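Local coordinates for diguanylate cyclase (Pseudomonas aeruginosa, PDB 5M3C), which combines a GGDEF domain and an EAL domain in a single chain, with guanosine-5'-triphosphate and calcium ions bound in the model, at residues 180-185 / 230-235; 369-374 / 397-402. All blocks are in the same frame, centred on the assembly; numbering follows the deposited sequence.

Followed from the N terminus, the chain first builds the sheet of the GGDEF domain and then runs along helix 168-187, whose late turns provide residues 180-185. Interaction 1 closes when, after strands 192-200 and 206-217, helix 225-234 comes back to meet that helix. Interaction 2 opens much later, on helix 365-380, and closes after strand 384-387, on helix 393-401. The two loops therefore follow one another in series, neither nesting nor crossing. The centres of interactions 1 and 2 lie about 39 Å apart, and their nearest atoms about 23 Å apart. Interaction 1 joins two helices near the middle of the chain; interaction 2 joins neighbouring helices of the EAL barrel near the second subunit.

Interaction 1 of 2, residues 180-185 / 230-235; sequences TELRRA and PLAEDC
Leu182, which has the most surface buried in this contact, meets Leu231 and Ala232 through a single methyl, CD2. Leu182 CD2 lies 3.9 Å from Ala232 CB and 4.0 Å from Leu231 CD2. In Leu182, CG is anti to the backbone N (chi1 -177°), which carries the branched end out from helix 168-187 to helix 225-234. The two leucines run antiparallel as they pass, and their CD2 methyls make the touch, while the small Ala232 side chain lets Leu182 CD2 lie close against helix 225-234. Leu182 is buried, with Trp215 of strand 206-217 and Leu237 also against it, a setting that suits a leucine.

Arg183 works at the solvent side of the same contact. The Arg183 chain bends at chi3 (-86°) and brings NH1 to 3.6 Å from Cys235 O, obliquely to the guanidinium plane. The firmer polar partner of NH1 is Glu179, one turn back, with which it forms a salt bridge. The small Cys235 side chain points toward helix 168-187 and touches Arg175 and Glu179 there. Cys235 leaves helical geometry, yet its N still bonds to Leu231 O at 2.8 Å, closing the last turn. The contact thus joins helix 168-187 to helix 225-234 chiefly by apolar packing. No hydrogen bond crosses between the segments, and the arginine probably adds a loose electrostatic attraction to the carbonyl at the helix end.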
loop_
_atom_site.group_PDB
_atom_site.type_symbol
_atom_site.label_atom_id
_atom_site.label_comp_id
_atom_site.label_asym_id
_atom_site.label_seq_id
_atom_site.Cartn_x
_atom_site.Cartn_y
_atom_site.Cartn_z
ATOM N N THR B 180 28.639 -14.944 -2.022
ATOM C CA THR B 180 29.336 -16.153 -2.458
ATOM C C THR B 180 29.099 -17.278 -1.467
ATOM O O THR B 180 28.843 -18.423 -1.850
ATOM C CB THR B 180 30.855 -15.932 -2.589
ATOM O OG1 THR B 180 31.337 -15.213 -1.448
ATOM C CG2 THR B 180 31.181 -15.150 -3.844
ATOM N N GLU B 181 29.182 -16.940 -0.186
ATOM C CA GLU B 181 28.994 -17.925 0.863
ATOM C C GLU B 181 27.577 -18.482 0.851
ATOM O O GLU B 181 27.379 -19.681 1.038
ATOM C CB GLU B 181 29.330 -17.328 2.228
ATOM C CG GLU B 181 30.820 -17.118 2.449
ATOM C CD GLU B 181 31.654 -18.303 1.991
ATOM O OE1 GLU B 181 31.969 -18.388 0.787
ATOM O OE2 GLU B 181 32.001 -19.150 2.839
ATOM N N LEU B 182 26.593 -17.620 0.625
ATOM C CA LEU B 182 25.214 -18.081 0.524
ATOM C C LEU B 182 25.085 -18.995 -0.684
ATOM O O LEU B 182 24.524 -20.089 -0.592
ATOM C CB LEU B 182 24.244 -16.902 0.401
ATOM C CG LEU B 182 22.753 -17.260 0.348
ATOM C CD1 LEU B 182 22.320 -18.047 1.576
ATOM C CD2 LEU B 182 21.909 -16.003 0.208
ATOM N N ARG B 183 25.626 -18.544 -1.810
ATOM C CA ARG B 183 25.571 -19.311 -3.049
ATOM C C ARG B 183 26.169 -20.699 -2.837
ATOM O O ARG B 183 25.629 -21.696 -3.315
ATOM C CB ARG B 183 26.313 -18.574 -4.174
ATOM C CG ARG B 183 25.614 -18.650 -5.525
ATOM C CD ARG B 183 26.288 -17.782 -6.576
ATOM N NE ARG B 183 25.817 -16.396 -6.550
ATOM C CZ ARG B 183 24.704 -15.966 -7.144
ATOM N NH1 ARG B 183 24.360 -14.685 -7.068
ATOM N NH2 ARG B 183 23.930 -16.815 -7.811
ATOM N N ARG B 184 27.283 -20.756 -2.111
ATOM C CA ARG B 184 27.937 -22.026 -1.801
ATOM C C ARG B 184 27.105 -22.877 -0.851
ATOM O O ARG B 184 26.839 -24.048 -1.124
ATOM C CB ARG B 184 29.307 -21.772 -1.183
ATOM C CG ARG B 184 30.333 -21.277 -2.185
ATOM C CD ARG B 184 31.657 -20.943 -1.526
ATOM N NE ARG B 184 32.769 -21.283 -2.406
ATOM C CZ ARG B 184 33.404 -22.451 -2.390
ATOM N NH1 ARG B 184 33.053 -23.397 -1.525
ATOM N NH2 ARG B 184 34.401 -22.674 -3.234
ATOM N N ALA B 185 26.703 -22.279 0.264
ATOM C CA ALA B 185 25.933 -22.971 1.288
ATOM C C ALA B 185 24.682 -23.590 0.687
ATOM O O ALA B 185 24.290 -24.713 1.029
ATOM C CB ALA B 185 25.557 -22.003 2.398
ATOM N N PRO B 230 17.147 -10.788 2.980
ATOM C CA PRO B 230 17.239 -9.637 2.086
ATOM C C PRO B 230 18.409 -9.783 1.118
ATOM O O PRO B 230 18.288 -9.438 -0.056
ATOM C CB PRO B 230 17.470 -8.462 3.043
ATOM C CG PRO B 230 16.942 -8.919 4.358
ATOM C CD PRO B 230 17.200 -10.396 4.399
ATOM N N LEU B 231 19.532 -10.293 1.620
ATOM C CA LEU B 231 20.688 -10.584 0.779
ATOM C C LEU B 231 20.253 -11.431 -0.409
ATOM O O LEU B 231 20.517 -11.084 -1.565
ATOM C CB LEU B 231 21.750 -11.327 1.587
ATOM C CG LEU B 231 22.996 -11.783 0.827
ATOM C CD1 LEU B 231 23.833 -10.583 0.422
ATOM C CD2 LEU B 231 23.818 -12.747 1.669
ATOM N N ALA B 232 19.581 -12.540 -0.114
ATOM C CA ALA B 232 19.083 -13.438 -1.150
ATOM C C ALA B 232 18.153 -12.696 -2.103
ATOM O O ALA B 232 18.295 -12.797 -3.325
ATOM C CB ALA B 232 18.365 -14.621 -0.523
ATOM N N GLU B 233 17.207 -11.946 -1.544
ATOM C CA GLU B 233 16.303 -11.138 -2.365
ATOM C C GLU B 233 17.084 -10.176 -3.266
ATOM O O GLU B 233 16.771 -10.028 -4.448
ATOM C CB GLU B 233 15.316 -10.365 -1.481
ATOM C CG GLU B 233 14.223 -11.238 -0.873
ATOM C CD GLU B 233 13.434 -10.548 0.232
ATOM O OE1 GLU B 233 13.852 -9.465 0.695
ATOM O OE2 GLU B 233 12.390 -11.101 0.644
ATOM N N ASP B 234 18.109 -9.538 -2.703
ATOM C CA ASP B 234 18.911 -8.557 -3.435
ATOM C C ASP B 234 19.708 -9.198 -4.565
ATOM O O ASP B 234 19.695 -8.698 -5.688
ATOM C CB ASP B 234 19.859 -7.816 -2.487
ATOM C CG ASP B 234 20.698 -6.760 -3.198
ATOM O OD1 ASP B 234 20.263 -6.252 -4.254
ATOM O OD2 ASP B 234 21.795 -6.430 -2.696
ATOM N N CYS B 235 20.399 -10.297 -4.278
ATOM C CA CYS B 235 21.219 -10.951 -5.303
ATOM C C CYS B 235 20.560 -12.199 -5.893
ATOM O O CYS B 235 21.242 -13.126 -6.324
ATOM C CB CYS B 235 22.602 -11.291 -4.747
ATOM S SG CYS B 235 22.596 -12.501 -3.407
#

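Interaction 2 of 2, residues 369-374 / 397-402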
loop_
_atom_site.group_PDB
_atom_site.type_symbol
_atom_site.label_atom_id
_atom_site.label_comp_id
_atom_site.label_asym_id
_atom_site.label_seq_id
_atom_site.Cartn_x
_atom_site.Cartn_y
_atom_site.Cartn_z
ATOM N N ALA B 369 -5.819 -5.182 24.199
ATOM C CA ALA B 369 -7.009 -4.860 23.411
ATOM C C ALA B 369 -6.909 -5.425 22.000
ATOM O O ALA B 369 -7.852 -6.035 21.491
ATOM C CB ALA B 369 -7.207 -3.353 23.357
ATOM N N ILE B 370 -5.755 -5.215 21.375
ATOM C CA ILE B 370 -5.514 -5.690 20.019
ATOM C C ILE B 370 -5.504 -7.210 19.951
ATOM O O ILE B 370 -6.102 -7.792 19.055
ATOM C CB ILE B 370 -4.173 -5.172 19.474
ATOM C CG1 ILE B 370 -4.142 -3.643 19.506
ATOM C CG2 ILE B 370 -3.943 -5.683 18.061
ATOM C CD1 ILE B 370 -5.367 -2.990 18.902
ATOM N N THR B 371 -4.814 -7.852 20.888
ATOM C CA THR B 371 -4.760 -9.308 20.917
ATOM C C THR B 371 -6.162 -9.868 21.124
ATOM O O THR B 371 -6.545 -10.863 20.511
ATOM C CB THR B 371 -3.827 -9.822 22.031
ATOM O OG1 THR B 371 -2.510 -9.286 21.842
ATOM C CG2 THR B 371 -3.760 -11.342 22.017
ATOM N N ARG B 372 -6.927 -9.213 21.990
ATOM C CA ARG B 372 -8.295 -9.625 22.277
ATOM C C ARG B 372 -9.166 -9.410 21.037
ATOM O O ARG B 372 -10.076 -10.189 20.758
ATOM C CB ARG B 372 -8.832 -8.825 23.467
ATOM C CG ARG B 372 -9.753 -9.591 24.405
ATOM C CD ARG B 372 -9.570 -9.110 25.840
ATOM N NE ARG B 372 -9.299 -7.673 25.908
ATOM C CZ ARG B 372 -8.661 -7.071 26.909
ATOM N NH1 ARG B 372 -8.217 -7.771 27.947
ATOM N NH2 ARG B 372 -8.460 -5.760 26.870
ATOM N N ALA B 373 -8.869 -8.351 20.289
ATOM C CA ALA B 373 -9.588 -8.050 19.056
ATOM C C ALA B 373 -9.290 -9.074 17.965
ATOM O O ALA B 373 -10.201 -9.592 17.322
ATOM C CB ALA B 373 -9.228 -6.655 18.572
ATOM N N ILE B 374 -8.010 -9.357 17.762
ATOM C CA ILE B 374 -7.576 -10.296 16.735
ATOM C C ILE B 374 -8.178 -11.682 16.944
ATOM O O ILE B 374 -8.565 -12.342 15.983
ATOM C CB ILE B 374 -6.043 -10.427 16.712
ATOM C CG1 ILE B 374 -5.403 -9.098 16.310
ATOM C CG2 ILE B 374 -5.616 -11.518 15.745
ATOM C CD1 ILE B 374 -3.894 -9.100 16.402
ATOM N N SER B 397 -0.772 -17.315 30.276
ATOM C CA SER B 397 -1.967 -17.265 31.113
ATOM C C SER B 397 -3.025 -16.398 30.440
ATOM O O SER B 397 -4.115 -16.872 30.115
ATOM C CB SER B 397 -1.634 -16.711 32.504
ATOM O OG SER B 397 -0.755 -17.574 33.207
ATOM N N PHE B 398 -2.686 -15.130 30.221
ATOM C CA PHE B 398 -3.582 -14.181 29.564
ATOM C C PHE B 398 -4.259 -14.814 28.354
ATOM O O PHE B 398 -5.486 -14.870 28.271
ATOM C CB PHE B 398 -2.794 -12.946 29.118
ATOM C CG PHE B 398 -3.625 -11.913 28.404
ATOM C CD1 PHE B 398 -4.036 -12.114 27.094
ATOM C CD2 PHE B 398 -3.981 -10.732 29.037
ATOM C CE1 PHE B 398 -4.792 -11.162 26.437
ATOM C CE2 PHE B 398 -4.737 -9.777 28.385
ATOM C CZ PHE B 398 -5.143 -9.992 27.083
ATOM N N LEU B 399 -3.445 -15.296 27.423
ATOM C CA LEU B 399 -3.946 -15.859 26.176
ATOM C C LEU B 399 -5.003 -16.937 26.406
ATOM O O LEU B 399 -5.880 -17.138 25.564
ATOM C CB LEU B 399 -2.788 -16.424 25.349
ATOM C CG LEU B 399 -1.842 -15.376 24.754
ATOM C CD1 LEU B 399 -0.554 -16.016 24.262
ATOM C CD2 LEU B 399 -2.519 -14.605 23.632
ATOM N N THR B 400 -4.926 -17.627 27.541
ATOM C CA THR B 400 -5.863 -18.711 27.834
ATOM C C THR B 400 -7.198 -18.183 28.358
ATOM O O THR B 400 -8.258 -18.694 27.996
ATOM C CB THR B 400 -5.275 -19.713 28.846
ATOM O OG1 THR B 400 -3.935 -20.050 28.464
ATOM C CG2 THR B 400 -6.122 -20.980 28.897
ATOM N N HIS B 401 -7.142 -17.159 29.206
ATOM C CA HIS B 401 -8.354 -16.546 29.747
ATOM C C HIS B 401 -9.083 -15.733 28.678
ATOM O O HIS B 401 -10.251 -15.382 28.849
ATOM C CB HIS B 401 -8.025 -15.635 30.935
ATOM C CG HIS B 401 -7.388 -16.346 32.091
ATOM N ND1 HIS B 401 -8.081 -17.210 32.910
ATOM C CD2 HIS B 401 -6.123 -16.305 32.574
ATOM C CE1 HIS B 401 -7.270 -17.679 33.840
ATOM N NE2 HIS B 401 -6.076 -17.145 33.659
ATOM N N GLU B 402 -8.387 -15.433 27.583
ATOM C CA GLU B 402 -8.954 -14.633 26.497
ATOM C C GLU B 402 -9.323 -15.483 25.281
ATOM O O GLU B 402 -9.660 -14.952 24.223
ATOM C CB GLU B 402 -7.980 -13.527 26.088
ATOM C CG GLU B 402 -7.652 -12.551 27.207
ATOM C CD GLU B 402 -8.869 -11.794 27.703
ATOM O OE1 GLU B 402 -8.787 -11.178 28.788
ATOM O OE2 GLU B 402 -9.908 -11.809 27.008
#
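The backbones of 369-374 and 397-402 come nearest where Arg372 faces Glu402, with 6.6 Å between their CA atoms, and stand wider at Thr371 and Leu399, 8.4 Å from CA to CA. Both helices belong to the TIM-barrel-like EAL fold: helix 365-380 makes the beta-alpha-beta crossover from strand 350-353 to its parallel neighbour 384-387, and helix 393-401 follows. Thr371 CG2 touches Leu399 CD2 at 3.8 Å, the side chains crossing at about a right angle. Threonine suits this place because its methyl faces the leucine while OG1 bonds to Asp367 O within its own helix.

Farther out, the Arg372 chain bends at chi2 and chi3 (35°), swinging its end toward 397-402; a long charged chain suits this partly exposed rim. It forms a long salt bridge with Glu402, Arg372 NH1 to Glu402 OE1 3.6 Å, the oxygen at the guanidinium edge and in its plane. Arg372 NH1 also nears Phe398 CZ (3.9 Å), obliquely to the ring. On the side of the second subunit, Ile370 packs on its Leu340 and Ala373 on its Ser380. Back within 397-402, the flat Phe398 ring carries Glu402 CG over one face, 3.3 Å above its plane.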